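Local coordinates for protein putative mandelate racemase (Bordetella bronchiseptica, PDB 3OZY) that is of unknown function but, as an enolase superfamily member that binds magnesium, probably acts on an acid sugar through abstraction of a proton next to a carboxylate, at residues V200-L206 against F226-I232; V248-E254 against A270-A276; E7-H11 against K62-E66; V68-L73 against K87-V93. All coordinates share one frame. Where two conformers were deposited one is given. Residue numbers count along the deposited sequence, not the author numbering.

Contact 1: V200-L206 against F226-I232; sequences VDANQSL and FEEPLSI. With MG (magnesium ion), chain C; ACY (acetic acid), chain I.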
# COMPACT_ATOMS: atom_id res chain seq x y z
N VAL A 200 -23.73 10.58 -2.43
CA VAL A 200 -23.70 9.81 -1.19
C VAL A 200 -22.35 9.10 -1.07
O VAL A 200 -21.79 8.68 -2.09
CB VAL A 200 -24.86 8.79 -1.18
CG1 VAL A 200 -24.69 7.76 -0.08
CG2 VAL A 200 -26.21 9.51 -1.04
N ASP A 201 -21.83 8.98 0.15
CA ASP A 201 -20.50 8.41 0.38
C ASP A 201 -20.55 7.55 1.64
O ASP A 201 -20.80 8.07 2.74
CB ASP A 201 -19.50 9.57 0.54
CG ASP A 201 -18.08 9.11 0.76
OD1 ASP A 201 -17.83 7.91 0.99
OD2 ASP A 201 -17.20 10.00 0.74
N ALA A 202 -20.32 6.24 1.48
CA ALA A 202 -20.41 5.30 2.58
C ALA A 202 -19.07 4.99 3.24
O ALA A 202 -19.03 4.24 4.20
CB ALA A 202 -21.07 3.99 2.12
N ASN A 203 -17.97 5.55 2.73
CA ASN A 203 -16.66 5.29 3.33
C ASN A 203 -16.39 3.80 3.59
O ASN A 203 -15.84 3.42 4.63
CB ASN A 203 -16.47 6.08 4.64
CG ASN A 203 -16.22 7.55 4.39
OD1 ASN A 203 -17.15 8.36 4.38
ND2 ASN A 203 -14.96 7.90 4.19
N GLN A 204 -16.76 2.96 2.62
CA GLN A 204 -16.49 1.52 2.66
C GLN A 204 -17.24 0.79 3.77
O GLN A 204 -16.83 -0.30 4.18
CB GLN A 204 -14.99 1.23 2.82
CG GLN A 204 -14.06 1.97 1.89
CD GLN A 204 -12.61 1.53 2.07
OE1 GLN A 204 -12.28 0.35 1.93
NE2 GLN A 204 -11.73 2.47 2.40
N SER A 205 -18.34 1.37 4.24
CA SER A 205 -19.00 0.88 5.45
C SER A 205 -20.01 -0.23 5.26
O SER A 205 -20.47 -0.81 6.25
CB SER A 205 -19.73 2.03 6.16
OG SER A 205 -18.81 2.97 6.64
N LEU A 206 -20.40 -0.51 4.03
CA LEU A 206 -21.48 -1.46 3.79
C LEU A 206 -20.97 -2.75 3.18
O LEU A 206 -19.96 -2.75 2.47
CB LEU A 206 -22.51 -0.86 2.84
CG LEU A 206 -23.14 0.44 3.31
CD1 LEU A 206 -23.94 1.08 2.18
CD2 LEU A 206 -24.03 0.21 4.54
N PHE A 226 -22.77 7.05 -5.81
CA PHE A 226 -22.66 6.24 -4.59
C PHE A 226 -21.16 5.98 -4.45
O PHE A 226 -20.58 5.17 -5.19
CB PHE A 226 -23.40 4.92 -4.84
CG PHE A 226 -23.66 4.08 -3.61
CD1 PHE A 226 -23.34 4.50 -2.34
CD2 PHE A 226 -24.30 2.85 -3.76
CE1 PHE A 226 -23.64 3.71 -1.23
CE2 PHE A 226 -24.60 2.06 -2.68
CZ PHE A 226 -24.27 2.48 -1.41
N GLU A 227 -20.52 6.69 -3.52
CA GLU A 227 -19.06 6.68 -3.36
C GLU A 227 -18.62 5.73 -2.25
O GLU A 227 -19.27 5.66 -1.20
CB GLU A 227 -18.60 8.11 -3.07
CG GLU A 227 -17.16 8.24 -2.62
CD GLU A 227 -16.71 9.67 -2.57
OE1 GLU A 227 -17.45 10.56 -3.05
OE2 GLU A 227 -15.60 9.93 -2.05
N GLU A 228 -17.52 5.01 -2.50
CA GLU A 228 -17.03 3.97 -1.58
C GLU A 228 -18.18 3.18 -0.95
O GLU A 228 -18.28 3.06 0.27
CB GLU A 228 -16.08 4.54 -0.52
CG GLU A 228 -14.73 4.98 -1.08
CD GLU A 228 -13.68 5.08 -0.00
OE1 GLU A 228 -14.03 5.44 1.15
OE2 GLU A 228 -12.50 4.79 -0.28
N PRO A 229 -19.05 2.61 -1.78
CA PRO A 229 -20.17 1.85 -1.20
C PRO A 229 -19.69 0.63 -0.42
O PRO A 229 -20.33 0.23 0.55
CB PRO A 229 -20.96 1.41 -2.43
CG PRO A 229 -19.93 1.36 -3.55
CD PRO A 229 -19.04 2.55 -3.25
N LEU A 230 -18.56 0.05 -0.85
CA LEU A 230 -18.02 -1.18 -0.28
C LEU A 230 -16.54 -1.00 0.01
O LEU A 230 -15.92 -0.03 -0.42
CB LEU A 230 -18.15 -2.33 -1.29
CG LEU A 230 -19.54 -2.59 -1.86
CD1 LEU A 230 -19.46 -3.54 -3.05
CD2 LEU A 230 -20.47 -3.15 -0.79
N SER A 231 -15.97 -1.97 0.71
CA SER A 231 -14.53 -2.09 0.80
C SER A 231 -13.90 -1.91 -0.58
O SER A 231 -14.35 -2.52 -1.56
CB SER A 231 -14.17 -3.49 1.30
OG SER A 231 -12.78 -3.73 1.12
N ILE A 232 -12.85 -1.10 -0.66
CA ILE A 232 -12.15 -0.94 -1.94
C ILE A 232 -11.47 -2.22 -2.39
O ILE A 232 -11.02 -2.31 -3.52
CB ILE A 232 -11.10 0.21 -1.92
CG1 ILE A 232 -9.74 -0.26 -1.36
CG2 ILE A 232 -11.64 1.43 -1.17
CD1 ILE A 232 -9.73 -0.50 0.12
MG MG C . -14.96 9.91 0.10
C ACY I . -13.91 11.65 5.51
O ACY I . -14.86 10.86 5.35
OXT ACY I . -14.06 12.87 5.71
CH3 ACY I . -12.51 11.11 5.49
O HOH W 1 -15.22 7.81 0.79
O HOH W 2 -12.99 5.55 3.64
O HOH W 3 -14.14 10.06 2.33
O HOH W 4 -17.66 -4.07 1.78
O HOH W 5 -14.67 12.26 0.09

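Contact 2: V248-E254 against A270-A276; sequences VRIATGE and AIDVLQA. With MG (magnesium ion), chain C.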
# COMPACT_ATOMS: atom_id res chain seq x y z
N VAL A 248 -27.56 5.82 -11.10
CA VAL A 248 -26.66 6.24 -10.03
C VAL A 248 -25.25 5.72 -10.33
O VAL A 248 -25.06 4.52 -10.52
CB VAL A 248 -27.10 5.69 -8.65
CG1 VAL A 248 -26.20 6.20 -7.54
CG2 VAL A 248 -28.55 6.05 -8.34
N ARG A 249 -24.28 6.63 -10.40
CA ARG A 249 -22.91 6.25 -10.71
C ARG A 249 -22.25 5.55 -9.52
O ARG A 249 -22.41 6.00 -8.38
CB ARG A 249 -22.10 7.49 -11.07
CG ARG A 249 -22.61 8.21 -12.30
CD ARG A 249 -22.22 9.70 -12.28
NE ARG A 249 -22.78 10.40 -13.43
CZ ARG A 249 -24.03 10.81 -13.52
NH1 ARG A 249 -24.86 10.63 -12.50
NH2 ARG A 249 -24.46 11.42 -14.62
N ILE A 250 -21.50 4.49 -9.78
CA ILE A 250 -20.68 3.86 -8.75
C ILE A 250 -19.30 4.54 -8.76
O ILE A 250 -18.60 4.51 -9.78
CB ILE A 250 -20.58 2.34 -8.96
CG1 ILE A 250 -21.98 1.71 -9.01
CG2 ILE A 250 -19.72 1.68 -7.87
CD1 ILE A 250 -22.87 2.06 -7.82
N ALA A 251 -18.93 5.16 -7.65
CA ALA A 251 -17.72 5.97 -7.55
C ALA A 251 -16.79 5.44 -6.47
O ALA A 251 -17.24 5.07 -5.39
CB ALA A 251 -18.09 7.42 -7.24
N THR A 252 -15.50 5.43 -6.76
CA THR A 252 -14.51 5.12 -5.74
C THR A 252 -13.15 5.62 -6.22
O THR A 252 -12.94 5.84 -7.41
CB THR A 252 -14.47 3.61 -5.38
OG1 THR A 252 -13.62 3.42 -4.25
CG2 THR A 252 -14.00 2.75 -6.57
N GLY A 253 -12.24 5.84 -5.28
CA GLY A 253 -10.87 6.12 -5.68
C GLY A 253 -9.96 6.81 -4.69
O GLY A 253 -8.74 6.78 -4.88
N GLU A 254 -10.50 7.42 -3.64
CA GLU A 254 -9.60 8.10 -2.70
C GLU A 254 -8.65 7.12 -2.01
O GLU A 254 -7.57 7.52 -1.57
CB GLU A 254 -10.37 8.91 -1.66
CG GLU A 254 -10.99 8.09 -0.57
CD GLU A 254 -12.03 8.88 0.18
OE1 GLU A 254 -11.91 9.01 1.41
OE2 GLU A 254 -12.95 9.39 -0.48
N ALA A 270 -16.45 -2.41 -13.14
CA ALA A 270 -16.79 -2.20 -11.74
C ALA A 270 -16.82 -0.73 -11.32
O ALA A 270 -16.93 -0.44 -10.13
CB ALA A 270 -15.82 -2.99 -10.85
N ILE A 271 -16.73 0.20 -12.26
CA ILE A 271 -16.64 1.61 -11.85
C ILE A 271 -17.22 2.57 -12.88
O ILE A 271 -17.02 2.38 -14.09
CB ILE A 271 -15.17 1.98 -11.52
CG1 ILE A 271 -15.06 3.29 -10.73
CG2 ILE A 271 -14.29 1.99 -12.79
CD1 ILE A 271 -13.64 3.50 -10.16
N ASP A 272 -17.94 3.59 -12.41
CA ASP A 272 -18.45 4.66 -13.27
C ASP A 272 -17.63 5.93 -13.15
O ASP A 272 -17.39 6.63 -14.14
CB ASP A 272 -19.91 4.98 -12.93
CG ASP A 272 -20.85 3.85 -13.26
OD1 ASP A 272 -20.89 3.41 -14.43
OD2 ASP A 272 -21.54 3.40 -12.33
N VAL A 273 -17.22 6.25 -11.92
CA VAL A 273 -16.50 7.48 -11.63
C VAL A 273 -15.22 7.13 -10.88
O VAL A 273 -15.26 6.60 -9.77
CB VAL A 273 -17.35 8.44 -10.78
CG1 VAL A 273 -16.52 9.63 -10.32
CG2 VAL A 273 -18.59 8.89 -11.55
N LEU A 274 -14.08 7.41 -11.53
CA LEU A 274 -12.77 7.21 -10.92
C LEU A 274 -12.46 8.45 -10.10
O LEU A 274 -12.54 9.56 -10.61
CB LEU A 274 -11.71 7.02 -11.99
CG LEU A 274 -11.72 5.73 -12.82
CD1 LEU A 274 -12.93 5.65 -13.75
CD2 LEU A 274 -10.43 5.66 -13.61
N GLN A 275 -12.08 8.26 -8.84
CA GLN A 275 -11.88 9.40 -7.95
C GLN A 275 -10.43 9.59 -7.51
O GLN A 275 -10.15 10.21 -6.48
CB GLN A 275 -12.82 9.32 -6.75
CG GLN A 275 -14.29 9.29 -7.14
CD GLN A 275 -15.18 9.28 -5.93
OE1 GLN A 275 -15.17 8.33 -5.15
NE2 GLN A 275 -15.94 10.35 -5.76
N ALA A 276 -9.51 9.08 -8.32
CA ALA A 276 -8.08 9.26 -8.06
C ALA A 276 -7.76 10.73 -7.76
O ALA A 276 -8.08 11.62 -8.54
CB ALA A 276 -7.27 8.79 -9.25
MG MG C . -14.96 9.91 0.10
O HOH W 6 -24.13 2.47 -12.08
O HOH W 7 -13.30 7.86 -3.08
O HOH W 3 -14.14 10.06 2.33
O HOH W 1 -15.22 7.81 0.79
O HOH W 5 -14.67 12.26 0.09

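Contact 3: E7-H11 against K62-E66; sequences EVKAH and KRAIE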
# COMPACT_ATOMS: atom_id res chain seq x y z
N GLU A 7 17.13 20.38 -1.80
CA GLU A 7 16.48 19.89 -0.59
C GLU A 7 15.05 19.46 -0.88
O GLU A 7 14.37 20.06 -1.71
CB GLU A 7 16.41 20.97 0.49
CG GLU A 7 17.72 21.63 0.86
CD GLU A 7 17.51 22.71 1.90
OE1 GLU A 7 16.96 22.39 2.98
OE2 GLU A 7 17.88 23.88 1.64
N VAL A 8 14.61 18.42 -0.18
CA VAL A 8 13.21 18.02 -0.17
C VAL A 8 12.76 18.00 1.29
O VAL A 8 13.21 17.17 2.07
CB VAL A 8 13.01 16.64 -0.82
CG1 VAL A 8 11.54 16.24 -0.76
CG2 VAL A 8 13.50 16.65 -2.27
N LYS A 9 11.90 18.96 1.64
CA LYS A 9 11.47 19.14 3.02
C LYS A 9 10.00 18.79 3.19
O LYS A 9 9.21 18.96 2.27
CB LYS A 9 11.68 20.59 3.46
CG LYS A 9 13.13 21.05 3.38
CD LYS A 9 13.29 22.49 3.82
CE LYS A 9 13.07 22.64 5.31
NZ LYS A 9 13.43 24.00 5.78
N ALA A 10 9.66 18.31 4.38
CA ALA A 10 8.27 17.98 4.68
C ALA A 10 7.90 18.62 6.02
O ALA A 10 8.34 18.15 7.07
CB ALA A 10 8.10 16.48 4.74
N HIS A 11 7.09 19.68 5.97
CA HIS A 11 6.67 20.41 7.18
C HIS A 11 5.40 19.81 7.73
O HIS A 11 4.35 19.90 7.11
CB HIS A 11 6.41 21.89 6.87
CG HIS A 11 7.55 22.61 6.21
ND1 HIS A 11 8.49 23.32 6.92
CD2 HIS A 11 7.87 22.75 4.91
CE1 HIS A 11 9.36 23.84 6.08
NE2 HIS A 11 9.01 23.52 4.85
N LYS A 62 6.58 12.37 6.72
CA LYS A 62 7.80 13.17 6.74
C LYS A 62 9.03 12.32 6.45
O LYS A 62 9.89 12.71 5.65
CB LYS A 62 7.94 13.89 8.09
CG LYS A 62 9.19 14.75 8.21
CD LYS A 62 9.21 15.44 9.57
CE LYS A 62 10.41 16.36 9.75
NZ LYS A 62 10.34 17.57 8.89
N ARG A 63 9.12 11.18 7.11
CA ARG A 63 10.23 10.26 6.90
C ARG A 63 10.26 9.75 5.45
O ARG A 63 11.32 9.74 4.82
CB ARG A 63 10.14 9.08 7.87
CG ARG A 63 11.20 8.01 7.68
CD ARG A 63 12.60 8.48 8.06
NE ARG A 63 13.55 7.44 7.66
CZ ARG A 63 14.87 7.52 7.79
NH1 ARG A 63 15.43 8.59 8.33
NH2 ARG A 63 15.63 6.52 7.36
N ALA A 64 9.12 9.32 4.93
CA ALA A 64 9.08 8.82 3.56
C ALA A 64 9.52 9.89 2.57
O ALA A 64 10.26 9.62 1.63
CB ALA A 64 7.69 8.33 3.22
N ILE A 65 9.06 11.12 2.78
CA ILE A 65 9.35 12.20 1.85
C ILE A 65 10.82 12.65 1.94
O ILE A 65 11.51 12.74 0.92
CB ILE A 65 8.38 13.38 2.07
CG1 ILE A 65 6.98 12.96 1.62
CG2 ILE A 65 8.86 14.61 1.30
CD1 ILE A 65 5.87 13.91 2.08
N GLU A 66 11.30 12.91 3.15
CA GLU A 66 12.65 13.44 3.30
C GLU A 66 13.76 12.40 3.12
O GLU A 66 14.82 12.71 2.58
CB GLU A 66 12.79 14.13 4.67
CG GLU A 66 11.90 15.36 4.81
CD GLU A 66 12.08 16.12 6.11
OE1 GLU A 66 12.82 15.64 7.00
OE2 GLU A 66 11.47 17.20 6.24

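Contact 4: V68-L73 against K87-V93; sequences VIGPQL and KVFHGEV. With MG (magnesium ion), chain D.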
# COMPACT_ATOMS: atom_id res chain seq x y z
N VAL A 68 13.33 8.75 2.20
CA VAL A 68 13.18 7.65 1.25
C VAL A 68 13.11 8.21 -0.16
O VAL A 68 13.92 7.88 -1.02
CB VAL A 68 11.97 6.75 1.58
CG1 VAL A 68 11.87 5.61 0.57
CG2 VAL A 68 12.08 6.19 2.99
N ILE A 69 12.15 9.10 -0.41
CA ILE A 69 12.02 9.72 -1.72
C ILE A 69 13.10 10.78 -1.96
O ILE A 69 13.74 10.80 -3.01
CB ILE A 69 10.62 10.33 -1.88
CG1 ILE A 69 9.56 9.22 -1.82
CG2 ILE A 69 10.53 11.14 -3.16
CD1 ILE A 69 8.13 9.74 -1.58
N GLY A 70 13.30 11.66 -0.97
CA GLY A 70 14.22 12.78 -1.09
C GLY A 70 15.59 12.45 -1.68
O GLY A 70 16.03 13.12 -2.62
N PRO A 71 16.26 11.42 -1.15
CA PRO A 71 17.60 11.09 -1.66
C PRO A 71 17.62 10.76 -3.15
O PRO A 71 18.66 10.93 -3.78
CB PRO A 71 17.99 9.88 -0.81
CG PRO A 71 17.28 10.12 0.49
CD PRO A 71 15.94 10.67 0.07
N GLN A 72 16.51 10.29 -3.71
CA GLN A 72 16.44 10.00 -5.14
C GLN A 72 16.34 11.27 -5.98
O GLN A 72 16.51 11.22 -7.20
CB GLN A 72 15.25 9.10 -5.46
CG GLN A 72 15.26 7.77 -4.73
CD GLN A 72 16.48 6.94 -5.08
OE1 GLN A 72 16.85 6.82 -6.25
NE2 GLN A 72 17.11 6.36 -4.07
N LEU A 73 16.05 12.39 -5.34
CA LEU A 73 15.85 13.65 -6.04
C LEU A 73 17.02 14.61 -5.92
O LEU A 73 17.22 15.44 -6.80
CB LEU A 73 14.58 14.35 -5.54
CG LEU A 73 13.29 14.11 -6.34
CD1 LEU A 73 13.03 12.64 -6.57
CD2 LEU A 73 12.09 14.77 -5.65
N LYS A 87 11.84 6.98 -11.47
CA LYS A 87 13.03 6.73 -10.67
C LYS A 87 12.62 6.42 -9.23
O LYS A 87 13.13 5.48 -8.61
CB LYS A 87 13.95 7.95 -10.70
CG LYS A 87 15.24 7.73 -9.94
CD LYS A 87 16.12 8.97 -9.89
CE LYS A 87 17.45 8.60 -9.23
NZ LYS A 87 18.27 9.79 -8.87
N VAL A 88 11.69 7.20 -8.69
CA VAL A 88 11.25 7.03 -7.31
C VAL A 88 10.40 5.77 -7.11
O VAL A 88 10.61 5.00 -6.17
CB VAL A 88 10.49 8.28 -6.83
CG1 VAL A 88 9.76 8.03 -5.52
CG2 VAL A 88 11.46 9.45 -6.69
N PHE A 89 9.45 5.54 -8.02
CA PHE A 89 8.55 4.40 -7.89
C PHE A 89 9.29 3.06 -7.96
O PHE A 89 9.13 2.19 -7.11
CB PHE A 89 7.45 4.47 -8.96
CG PHE A 89 6.46 3.32 -8.91
CD1 PHE A 89 5.35 3.38 -8.09
CD2 PHE A 89 6.63 2.22 -9.73
CE1 PHE A 89 4.43 2.33 -8.05
CE2 PHE A 89 5.72 1.16 -9.70
CZ PHE A 89 4.62 1.23 -8.86
N HIS A 90 10.10 2.90 -9.00
CA HIS A 90 10.82 1.64 -9.22
C HIS A 90 12.05 1.52 -8.32
O HIS A 90 12.43 0.41 -7.93
CB HIS A 90 11.22 1.49 -10.69
CG HIS A 90 10.05 1.41 -11.61
ND1 HIS A 90 9.23 0.31 -11.66
CD2 HIS A 90 9.54 2.30 -12.49
CE1 HIS A 90 8.27 0.52 -12.54
NE2 HIS A 90 8.44 1.72 -13.06
N GLY A 91 12.67 2.65 -7.99
CA GLY A 91 13.87 2.62 -7.18
C GLY A 91 13.60 2.32 -5.73
O GLY A 91 14.37 1.60 -5.09
N GLU A 92 12.50 2.86 -5.20
CA GLU A 92 12.19 2.75 -3.77
C GLU A 92 10.76 2.39 -3.41
O GLU A 92 10.53 1.47 -2.63
CB GLU A 92 12.49 4.07 -3.04
CG GLU A 92 13.95 4.32 -2.73
CD GLU A 92 14.44 3.58 -1.49
OE1 GLU A 92 13.69 2.76 -0.92
OE2 GLU A 92 15.59 3.83 -1.08
N VAL A 93 9.80 3.16 -3.90
CA VAL A 93 8.48 3.20 -3.26
C VAL A 93 7.65 1.93 -3.44
O VAL A 93 7.10 1.41 -2.46
CB VAL A 93 7.69 4.46 -3.67
CG1 VAL A 93 6.27 4.40 -3.15
CG2 VAL A 93 8.41 5.71 -3.17
MG MG D . 7.68 3.03 -14.73
O HOH W 8 16.33 6.47 -1.23
O HOH W 9 19.69 11.58 -6.42
O HOH W 10 9.48 2.92 -16.39

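Contact 1: V200-L206 against F226-I232
The parallel barrel strands 197-201 and 225-227 end in register at Val-200 with Phe-226 and Asp-201 with Glu-227. Glu-227 N donates to Val-200 O (2.8 Å) and Ala-202 N to Glu-227 O (2.9 Å). Past the strand ends the backbones stay joined: a type I' turn over Ala-202 to Ser-205 presents Gln-204 N to Glu-228 O at 2.8 Å, and Gln-204 OE1 accepts from Ile-232 N at 3.0 Å. On one face Val-200 and Phe-226 lie in the apolar layer against helix 208-220, where Leu-206 CD1 meets the edge of the Phe-226 ring at CZ, 3.9 Å away. The other face carries Asp-201 and Glu-227 toward the barrel interior. Asp-201 OD2 and Glu-227 OE2 lie 3.2 Å apart because both bind the magnesium ion (2.3 Å from OD2, 2.2 Å from OE2); Glu-254 completes the protein ligands. An Asx turn joins Asp-201 OD1 to Asn-203 N, and water 1, itself a metal ligand, donates to Asp-201 OD1 and Glu-228 OE1; Glu-228 OE2 is hydrogen-bonded to Asn-255. Such crowding of carboxylates is tolerable because the cation, together with Lys-171 and Lys-173, offsets their charge, as in enolase superfamily active sites.

Contact 2: V248-E254 against A270-A276
Ile-271 enters beside strand 249-252 with CD1 against Thr-252 CG2 at 3.7 Å. Asp-272 makes a two-way link to Ile-250: its OD2 accepts from Ile-250 N at 2.8 Å while its own N donates to Ile-250 O at 2.9 Å. Its OD1 is tied to Arg-242, and water 6 joins OD2 to Val-248 O. Val-273 N gives a second bond to Ile-250 O (3.1 Å), so that this oxygen accepts from two successive amides before the parallel bridge of Val-273 with Ala-251; Val-273 O receives Thr-252 N (3.2 Å), and Val-273 CB packs on Ala-251 CB at 3.8 Å. These strands flank helix 258-267 in one beta-alpha-beta unit of the barrel, and beyond the first of them Glu-254 supplies one ligand of the metal site. Leu-274 turns to the opposite face of the sheet, onto Phe-262 of that helix. Gln-275 N donates to Thr-252 O at 2.9 Å, beside Gly-253, where any side chain would collide with the backbone of Gln-275 and Ala-276. Gln-275 NE2 bonds Glu-227, and water 7 lies 2.8 Å from Gln-275 OE1 and 3.0 Å from Glu-254 OE2, itself 2.2 Å from the magnesium. Ala-276 points away, onto Phe-262.

Contact 3: E7-H11 against K62-E66
This is a strand-on-helix contact in the N-terminal domain of the enolase superfamily fold, where a three-stranded antiparallel sheet is covered by helices. Strand 7-11 belongs to an outermost strand of that sheet within the chain, and helix 62-66 runs along it, nearly antiparallel, the axes 7.5 Å apart at an angle of 168°. Alternation along the strand sends Val-8 and Ala-10 toward the helix, while Lys-9 and His-11 point away. Ile-65 is the apolar counterpart of both: its CG2 touches Val-8 CG1 at 3.8 Å and Ala-10 CB at 4.0 Å. The small Ala-10 lets the helix come close: Ala-10 CA lies 5.3 Å from Lys-62 CA. Ile-65 also reaches Ile-36 and Val-38 of strand 32-42 and Ala-106 and Val-110 of helix 102-122, so this patch is part of a core shared by sheet and helices. Beside it runs a polar seam. Glu-66 OE2 accepts from Ala-10 N at 2.8 Å, Lys-62 NZ donates to Ala-10 O at 2.8 Å, and the two side chains, one helical turn apart, form a salt bridge of 2.9 Å between Lys-62 NZ and Glu-66 OE2. With both the N and O of Ala-10 bonded to side chains of the helix, the charged pair serves the backbone polar groups at the sheet's edge much as a further strand would.

Contact 4: V68-L73 against K87-V93
Val-88 is the main bump of helix 87-93, set among Ile-69, Gln-72 and Leu-73 on helix 68-73. Its CG1 meets Ile-69 CG1 at 3.9 Å, while its CG2 lies 3.6 Å from Leu-73 CD1 and 4.0 Å from Gln-72 CB. In return Ile-69 pushes between Val-88 and Val-93, with CG1 at 3.9 Å from Val-93 CG2 as well. The axes cross at 126°, 9.6 Å apart at their closest. The pair belongs to the helical layer of the N-terminal domain of the enolase superfamily fold; helix 102-122 supplies Ala-106, Met-107 and Val-110 beneath the apolar residues. Gln-72 covers the largest share of this interface, its side chain bent over the other helix between Lys-87 and Glu-92: OE1 sits 3.5 Å from Lys-87 CE, and NE2 4.0 Å from Glu-92 CG. At one end of the interface the extended Lys-87 carries NZ to Gln-72 O (2.8 Å) and to Glu-76. Water 8 spans Val-68 O, Gln-72 NE2 and Glu-92 OE2. Val-68 CG1 rests 3.7 Å from OE1 of Glu-92, whose carboxylate also bonds Asn-96. His-90 points off the far side, its NE2 binding a second magnesium at 2.2 Å together with His-86.

Along the chain the contacts run in series: contacts 3 and 4 first, both within the N-terminal domain, then contacts 1 and 2 in the barrel. Contacts 3 and 4 share helix 58-73, and their centres are 12 Å apart; one ties it to the sheet, the other to helix 81-97. Contacts 1 and 2, centres 10 Å apart, use successive barrel strands, 225-227 and 249-252 being neighbours, and converge on the same magnesium ion. The two pairs are separated by about 29 to 32 Å between centres, so the N-terminal packing lies well away from the barrel's metal site. Contacts 1, 3 and 4 all reach the second subunit, contact 3 through Arg-63; contact 2 does not.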